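Local coordinates for protein alcohol dehydrogenase (Escherichia coli, PDB 5VM2) that is of unknown substrate specificity but probably oxidises alcohol groups with NAD or NADP as acceptor, as other zinc-containing alcohol dehydrogenases do, at residues H44-G49 against Q326-S331; N88-V93 against G104-C109; V241-T244 against V249-K252. All coordinates share one frame; numbering follows the deposited sequence.

Interaction 1. Residues H44-G49 against Q326-S331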
loop_
_atom_site.group_PDB
_atom_site.type_symbol
_atom_site.label_atom_id
_atom_site.label_comp_id
_atom_site.label_asym_id
_atom_site.label_seq_id
_atom_site.Cartn_x
_atom_site.Cartn_y
_atom_site.Cartn_z
ATOM N N HIS A 44 -6.729 10.337 -3.521
ATOM C CA HIS A 44 -6.267 11.712 -3.380
ATOM C C HIS A 44 -5.875 12.298 -4.730
ATOM O O HIS A 44 -6.118 13.481 -4.996
ATOM C CB HIS A 44 -5.095 11.776 -2.404
ATOM C CG HIS A 44 -4.467 13.129 -2.307
ATOM N ND1 HIS A 44 -5.136 14.226 -1.806
ATOM C CD2 HIS A 44 -3.234 13.567 -2.653
ATOM C CE1 HIS A 44 -4.340 15.280 -1.845
ATOM N NE2 HIS A 44 -3.181 14.906 -2.356
ATOM N N GLY A 45 -5.263 11.487 -5.596
ATOM C CA GLY A 45 -4.984 11.948 -6.946
ATOM C C GLY A 45 -6.249 12.285 -7.711
ATOM O O GLY A 45 -6.309 13.292 -8.419
ATOM N N PHE A 46 -7.281 11.451 -7.568
ATOM C CA PHE A 46 -8.558 11.715 -8.222
ATOM C C PHE A 46 -9.189 13.002 -7.704
ATOM O O PHE A 46 -9.797 13.758 -8.472
ATOM C CB PHE A 46 -9.487 10.517 -8.013
ATOM C CG PHE A 46 -10.939 10.802 -8.280
ATOM C CD1 PHE A 46 -11.436 10.793 -9.573
ATOM C CD2 PHE A 46 -11.817 11.039 -7.231
ATOM C CE1 PHE A 46 -12.778 11.038 -9.817
ATOM C CE2 PHE A 46 -13.157 11.285 -7.467
ATOM C CZ PHE A 46 -13.639 11.286 -8.764
ATOM N N GLU A 47 -9.041 13.277 -6.406
ATOM C CA GLU A 47 -9.680 14.445 -5.809
ATOM C C GLU A 47 -8.917 15.735 -6.077
ATOM O O GLU A 47 -9.537 16.793 -6.231
ATOM C CB GLU A 47 -9.823 14.254 -4.297
ATOM C CG GLU A 47 -10.818 13.190 -3.877
ATOM C CD GLU A 47 -11.142 13.260 -2.398
ATOM O OE1 GLU A 47 -12.144 13.914 -2.037
ATOM O OE2 GLU A 47 -10.385 12.667 -1.598
ATOM N N SER A 48 -7.585 15.678 -6.130
ATOM C CA SER A 48 -6.770 16.883 -6.157
ATOM C C SER A 48 -5.840 16.990 -7.357
ATOM O O SER A 48 -5.274 18.066 -7.578
ATOM C CB SER A 48 -5.920 16.978 -4.879
ATOM O OG SER A 48 -6.725 16.902 -3.718
ATOM N N GLY A 49 -5.658 15.924 -8.128
ATOM C CA GLY A 49 -4.577 15.873 -9.081
ATOM C C GLY A 49 -3.262 15.674 -8.357
ATOM O O GLY A 49 -3.179 15.820 -7.133
ATOM N N GLN A 326 -17.515 5.819 -11.169
ATOM C CA GLN A 326 -18.206 5.439 -9.942
ATOM C C GLN A 326 -17.234 4.861 -8.924
ATOM O O GLN A 326 -17.327 5.161 -7.727
ATOM C CB GLN A 326 -19.315 4.435 -10.260
ATOM C CG GLN A 326 -19.660 3.506 -9.109
ATOM C CD GLN A 326 -20.885 2.665 -9.392
ATOM O OE1 GLN A 326 -21.247 2.442 -10.548
ATOM N NE2 GLN A 326 -21.536 2.195 -8.334
ATOM N N ALA A 327 -16.283 4.042 -9.386
ATOM C CA ALA A 327 -15.274 3.473 -8.498
ATOM C C ALA A 327 -14.584 4.549 -7.672
ATOM O O ALA A 327 -14.355 4.370 -6.469
ATOM C CB ALA A 327 -14.245 2.683 -9.308
ATOM N N PHE A 328 -14.254 5.682 -8.293
ATOM C CA PHE A 328 -13.559 6.732 -7.560
ATOM C C PHE A 328 -14.518 7.607 -6.768
ATOM O O PHE A 328 -14.163 8.072 -5.678
ATOM C CB PHE A 328 -12.717 7.575 -8.518
ATOM C CG PHE A 328 -11.364 6.987 -8.788
ATOM C CD1 PHE A 328 -10.347 7.101 -7.851
ATOM C CD2 PHE A 328 -11.114 6.291 -9.960
ATOM C CE1 PHE A 328 -9.100 6.548 -8.086
ATOM C CE2 PHE A 328 -9.868 5.736 -10.201
ATOM C CZ PHE A 328 -8.860 5.866 -9.262
ATOM N N GLU A 329 -15.726 7.838 -7.282
ATOM C CA GLU A 329 -16.728 8.558 -6.505
ATOM C C GLU A 329 -17.059 7.809 -5.220
ATOM O O GLU A 329 -17.029 8.385 -4.126
ATOM C CB GLU A 329 -17.986 8.779 -7.344
ATOM C CG GLU A 329 -17.795 9.763 -8.486
ATOM C CD GLU A 329 -19.010 9.858 -9.394
ATOM O OE1 GLU A 329 -20.021 9.178 -9.121
ATOM O OE2 GLU A 329 -18.955 10.619 -10.382
ATOM N N GLU A 330 -17.363 6.513 -5.331
ATOM C CA GLU A 330 -17.702 5.730 -4.147
ATOM C C GLU A 330 -16.523 5.618 -3.192
ATOM O O GLU A 330 -16.715 5.586 -1.972
ATOM C CB GLU A 330 -18.190 4.341 -4.554
ATOM C CG GLU A 330 -19.542 4.357 -5.240
ATOM C CD GLU A 330 -20.131 2.975 -5.405
ATOM O OE1 GLU A 330 -19.447 1.988 -5.059
ATOM O OE2 GLU A 330 -21.281 2.874 -5.880
ATOM N N SER A 331 -15.300 5.560 -3.722
ATOM C CA SER A 331 -14.120 5.546 -2.866
ATOM C C SER A 331 -13.975 6.839 -2.077
ATOM O O SER A 331 -13.258 6.863 -1.069
ATOM C CB SER A 331 -12.869 5.291 -3.705
ATOM O OG SER A 331 -12.944 4.021 -4.334
#
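The ring of Phe46 carries Phe328 on one face: the methylene CB of Phe328 stands 3.5 Å from the centroid of the Phe46 ring and only 6° off its normal, a CH-pi contact of nearly ideal geometry. All six ring carbons of Phe46 lie at similar distances from that CB, which is what a carbon centred over a face should give. The two rings themselves do much less. Their planes are 23° from parallel and their centroids 5.1 Å apart, slid so far past one another that they scarcely overlap. The side chains run in opposite directions, each reaching beyond the root of the other, and CB of Phe46 approaches the Phe328 ring obliquely, 3.5 Å from its CD1. Each phenylalanine therefore rests on the start of its partner.

The torsions put them there. In Phe46, CG lies opposite the backbone N (chi1 163°) and the ring is thrown across toward helix 324-333; in Phe328, CG lies opposite the carbonyl carbon instead, and its ring passes beside CB of Phe46 and reaches Asp42 of helix 41-48. At the margin, CZ of Phe46 also brushes CG of Glu329 at 4.4 Å. The carboxylate of Glu329 turns to Gln325, its hydrogen-bond partner.

One turn further along, OG of Ser331 bonds to the carbonyl O of Ala327 at 2.6 Å, so this oxygen takes both the hydroxyl and the backbone N-H of Ser331, and the hydroxyl is turned back into its own helix. Met14 of strand 13-19 packs against both phenylalanines, and Leu125 adds to the cover of Phe328. This is plain helix-to-helix packing through one interleaved aromatic pair, joining an early helix and a late helix of the zinc-containing alcohol dehydrogenase fold.

Interaction 2. Residues N88-V93 against G104-C109. With ZN (zinc ion), chain D.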
loop_
_atom_site.group_PDB
_atom_site.type_symbol
_atom_site.label_atom_id
_atom_site.label_comp_id
_atom_site.label_asym_id
_atom_site.label_seq_id
_atom_site.Cartn_x
_atom_site.Cartn_y
_atom_site.Cartn_z
ATOM N N ASN A 88 2.790 -9.824 -11.035
ATOM C CA ASN A 88 2.498 -8.483 -10.551
ATOM C C ASN A 88 3.735 -7.616 -10.767
ATOM O O ASN A 88 4.791 -8.096 -11.187
ATOM C CB ASN A 88 2.035 -8.491 -9.086
ATOM C CG ASN A 88 3.107 -8.955 -8.104
ATOM O OD1 ASN A 88 4.292 -9.028 -8.422
ATOM N ND2 ASN A 88 2.678 -9.254 -6.882
ATOM N N ILE A 89 3.602 -6.325 -10.488
ATOM C CA ILE A 89 4.697 -5.390 -10.681
ATOM C C ILE A 89 4.913 -4.611 -9.392
ATOM O O ILE A 89 3.956 -4.259 -8.690
ATOM C CB ILE A 89 4.442 -4.440 -11.871
ATOM C CG1 ILE A 89 3.246 -3.533 -11.607
ATOM C CG2 ILE A 89 4.250 -5.226 -13.174
ATOM C CD1 ILE A 89 3.313 -2.242 -12.379
ATOM N N GLU A 90 6.179 -4.392 -9.059
ATOM C CA GLU A 90 6.543 -3.432 -8.032
ATOM C C GLU A 90 6.619 -2.062 -8.688
ATOM O O GLU A 90 7.475 -1.852 -9.558
ATOM C CB GLU A 90 7.876 -3.800 -7.398
ATOM C CG GLU A 90 8.272 -2.918 -6.227
ATOM C CD GLU A 90 9.520 -3.407 -5.500
ATOM O OE1 GLU A 90 9.899 -4.588 -5.662
ATOM O OE2 GLU A 90 10.125 -2.601 -4.759
ATOM N N PRO A 91 5.742 -1.119 -8.338
ATOM C CA PRO A 91 5.559 0.079 -9.171
ATOM C C PRO A 91 6.619 1.157 -8.999
ATOM O O PRO A 91 6.545 2.177 -9.696
ATOM C CB PRO A 91 4.181 0.592 -8.726
ATOM C CG PRO A 91 4.052 0.135 -7.321
ATOM C CD PRO A 91 4.765 -1.190 -7.239
ATOM N N GLY A 92 7.591 0.983 -8.111
ATOM C CA GLY A 92 8.656 1.960 -7.984
ATOM C C GLY A 92 9.977 1.454 -8.520
ATOM O O GLY A 92 10.582 0.551 -7.934
ATOM N N VAL A 93 10.434 2.021 -9.632
ATOM C CA VAL A 93 11.671 1.601 -10.284
ATOM C C VAL A 93 12.751 2.619 -9.930
ATOM O O VAL A 93 12.714 3.749 -10.447
ATOM C CB VAL A 93 11.497 1.487 -11.803
ATOM C CG1 VAL A 93 12.813 1.073 -12.455
ATOM C CG2 VAL A 93 10.367 0.515 -12.143
ATOM N N GLY A 104 21.094 -0.044 -0.071
ATOM C CA GLY A 104 19.999 -0.907 0.310
ATOM C C GLY A 104 18.697 -0.204 0.612
ATOM O O GLY A 104 17.788 -0.836 1.163
ATOM N N LYS A 105 18.581 1.080 0.276
ATOM C CA LYS A 105 17.382 1.870 0.529
ATOM C C LYS A 105 16.830 2.454 -0.768
ATOM O O LYS A 105 16.463 3.628 -0.827
ATOM C CB LYS A 105 17.665 2.997 1.523
ATOM C CG LYS A 105 17.958 2.572 2.962
ATOM C CD LYS A 105 18.244 3.815 3.814
ATOM C CE LYS A 105 18.593 3.482 5.264
ATOM N NZ LYS A 105 19.035 4.709 6.008
ATOM N N TYR A 106 16.751 1.642 -1.828
ATOM C CA TYR A 106 16.298 2.171 -3.112
ATOM C C TYR A 106 14.917 2.811 -3.026
ATOM O O TYR A 106 14.579 3.637 -3.881
ATOM C CB TYR A 106 16.317 1.073 -4.189
ATOM C CG TYR A 106 15.283 -0.042 -4.061
ATOM C CD1 TYR A 106 13.954 0.162 -4.425
ATOM C CD2 TYR A 106 15.650 -1.314 -3.631
ATOM C CE1 TYR A 106 13.013 -0.861 -4.331
ATOM C CE2 TYR A 106 14.708 -2.347 -3.537
ATOM C CZ TYR A 106 13.393 -2.109 -3.890
ATOM O OH TYR A 106 12.443 -3.115 -3.804
ATOM N N ASN A 107 14.120 2.472 -2.006
ATOM C CA ASN A 107 12.783 3.046 -1.900
ATOM C C ASN A 107 12.825 4.556 -1.710
ATOM O O ASN A 107 11.886 5.254 -2.112
ATOM C CB ASN A 107 12.000 2.392 -0.760
ATOM C CG ASN A 107 12.718 2.468 0.575
ATOM O OD1 ASN A 107 13.919 2.212 0.666
ATOM N ND2 ASN A 107 11.972 2.792 1.630
ATOM N N ILE A 108 13.890 5.081 -1.103
ATOM C CA ILE A 108 14.016 6.521 -0.916
ATOM C C ILE A 108 14.888 7.154 -1.997
ATOM O O ILE A 108 15.339 8.290 -1.836
ATOM C CB ILE A 108 14.531 6.866 0.496
ATOM C CG1 ILE A 108 16.000 6.477 0.665
ATOM C CG2 ILE A 108 13.676 6.184 1.564
ATOM C CD1 ILE A 108 16.534 6.723 2.074
ATOM N N CYS A 109 15.128 6.441 -3.097
ATOM C CA CYS A 109 15.891 6.977 -4.216
ATOM C C CYS A 109 15.265 8.282 -4.702
ATOM O O CYS A 109 14.051 8.326 -4.955
ATOM C CB CYS A 109 15.936 5.960 -5.360
ATOM S SG CYS A 109 16.624 6.573 -6.932
HETATM ZN ZN ZN D . 18.765 5.754 -6.779
#
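Tyr106 OH gives its proton to Glu90 OE2 at 2.6 Å, and this short bond is the heart of the contact. The carboxylate receives it through the syn lone pair of OE2, while OE2 lies at the edge of the tyrosine ring, in its plane. The two side chains come from opposite directions, and the carboxylate is turned 40° from the ring. Glu90 reaches that far because its chain is extended, with CG anti to the backbone N (chi1 -175°).

One shell out, the other carboxylate oxygen, OE1, is hydrogen-bonded to Tyr137 OH, so both oxygens have a partner, which should fix the group's rotation. Tyr106 OH in turn meets the backbone N of Asn295. Behind the ring, the short 3-10 turn at Tyr106 and Asn107 is closed by Cys109 N to Tyr106 O at 3.0 Å, and it leads straight to Cys109 SG, 2.3 Å from the zinc ion. Cys95, Cys98 and Cys101 complete this four-cysteine site, consistent with the structural zinc lobe of this family.

The bond ties the loop between helix 99-102 and strand 113-114, part of that lobe, to the residue just past strand 86-89, with Tyr297 of helix 297-305 packing against Glu90.

Interaction 3. Residues V241-T244 against V249-K252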
loop_
_atom_site.group_PDB
_atom_site.type_symbol
_atom_site.label_atom_id
_atom_site.label_comp_id
_atom_site.label_asym_id
_atom_site.label_seq_id
_atom_site.Cartn_x
_atom_site.Cartn_y
_atom_site.Cartn_z
ATOM N N VAL A 241 4.452 1.119 18.309
ATOM C CA VAL A 241 3.170 1.694 17.923
ATOM C C VAL A 241 3.261 2.044 16.449
ATOM O O VAL A 241 4.153 2.801 16.038
ATOM C CB VAL A 241 2.810 2.934 18.752
ATOM C CG1 VAL A 241 1.431 3.449 18.339
ATOM C CG2 VAL A 241 2.842 2.620 20.240
ATOM N N PHE A 242 2.356 1.486 15.657
ATOM C CA PHE A 242 2.237 1.823 14.250
ATOM C C PHE A 242 1.116 2.838 14.083
ATOM O O PHE A 242 -0.003 2.618 14.560
ATOM C CB PHE A 242 1.938 0.584 13.404
ATOM C CG PHE A 242 3.051 -0.412 13.366
ATOM C CD1 PHE A 242 3.116 -1.432 14.308
ATOM C CD2 PHE A 242 4.032 -0.332 12.395
ATOM C CE1 PHE A 242 4.146 -2.365 14.275
ATOM C CE2 PHE A 242 5.067 -1.255 12.358
ATOM C CZ PHE A 242 5.122 -2.275 13.301
ATOM N N GLU A 243 1.420 3.946 13.416
ATOM C CA GLU A 243 0.413 4.912 13.001
ATOM C C GLU A 243 0.159 4.710 11.512
ATOM O O GLU A 243 1.070 4.877 10.695
ATOM C CB GLU A 243 0.868 6.339 13.298
ATOM C CG GLU A 243 -0.262 7.349 13.344
ATOM C CD GLU A 243 -0.793 7.686 11.967
ATOM O OE1 GLU A 243 -2.021 7.854 11.830
ATOM O OE2 GLU A 243 0.019 7.778 11.021
ATOM N N THR A 244 -1.071 4.328 11.162
ATOM C CA THR A 244 -1.379 3.906 9.803
ATOM C C THR A 244 -2.545 4.647 9.165
ATOM O O THR A 244 -2.736 4.515 7.952
ATOM C CB THR A 244 -1.684 2.399 9.758
ATOM O OG1 THR A 244 -2.962 2.153 10.358
ATOM C CG2 THR A 244 -0.623 1.603 10.503
ATOM N N VAL A 249 -5.185 12.845 15.024
ATOM C CA VAL A 249 -5.500 12.242 16.319
ATOM C C VAL A 249 -4.480 11.168 16.667
ATOM O O VAL A 249 -3.938 11.135 17.778
ATOM C CB VAL A 249 -6.933 11.675 16.318
ATOM C CG1 VAL A 249 -7.208 10.865 15.053
ATOM C CG2 VAL A 249 -7.171 10.823 17.562
ATOM N N THR A 250 -4.181 10.294 15.704
ATOM C CA THR A 250 -3.388 9.105 15.992
ATOM C C THR A 250 -1.919 9.453 16.204
ATOM O O THR A 250 -1.294 8.974 17.158
ATOM C CB THR A 250 -3.553 8.091 14.859
ATOM O OG1 THR A 250 -3.510 8.774 13.597
ATOM C CG2 THR A 250 -4.884 7.371 14.988
ATOM N N VAL A 251 -1.348 10.274 15.319
ATOM C CA VAL A 251 0.066 10.635 15.435
ATOM C C VAL A 251 0.337 11.285 16.788
ATOM O O VAL A 251 1.272 10.909 17.506
ATOM C CB VAL A 251 0.481 11.560 14.274
ATOM C CG1 VAL A 251 1.859 12.141 14.524
ATOM C CG2 VAL A 251 0.446 10.814 12.951
ATOM N N LYS A 252 -0.490 12.264 17.156
ATOM C CA LYS A 252 -0.347 12.931 18.447
ATOM C C LYS A 252 -0.589 11.973 19.608
ATOM O O LYS A 252 -0.081 12.198 20.713
ATOM C CB LYS A 252 -1.314 14.110 18.512
ATOM C CG LYS A 252 -1.118 15.058 19.675
ATOM C CD LYS A 252 -1.869 16.353 19.412
ATOM C CE LYS A 252 -1.963 17.210 20.660
ATOM N NZ LYS A 252 -0.634 17.644 21.148
#
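Glu243 OE1 accepts the hydroxyl of Thr250 at 2.5 Å, a very short bond, and also takes weak hydrogen bonds from the backbone N of Gly246 and of Ser247. The acidic oxygen is thus held by the turn that follows its own strand, in the Rossmann-type domain, where strand 238-243 of the parallel sheet hands over to helix 248-253. One very short bond and two weak ones would probably favour the charged carboxylate in this buried place.

Glu243 points at the helix and then bends: CG is anti to the backbone N, but chi2 of -74° folds the carboxylate round, and the side chain meets that of Thr250 at about a right angle. Thr250 holds OG1 between its backbone N and carbonyl carbon (chi1 42°), and the same oxygen is hydrogen-bonded to Ser247 OG as well. Around the rest, Leu175 of strand 171-175 touches Thr250, while Val270 and Ser274 touch Val251.

The apolar side of the contact comes mainly from one methyl of Val251. Its CG2 lies against the bent glutamate, 3.6 Å from CG and 3.5 Å from the carboxylate carbon CD of Glu243.

In the fold
The three contacts stand apart, centres 24 to 25 Å from one another and no atoms touching, and they share no helix or strand. Interactions 2 and 3 are both nested in the long chain loop that interaction 1 closes. Interactions 1 and 3 are buried, interaction 2 partly so. Chemistry follows place: 44-49 with 326-331 is hydrocarbon packing between two helices distant in sequence, without a hydrogen bond across it. The other two each turn on a glutamate accepting a hydroxyl, in 88-93 with 104-109 beside a zinc-bearing lobe, and in 241-244 with 249-252 within one strand-to-helix turn of the Rossmann-type domain.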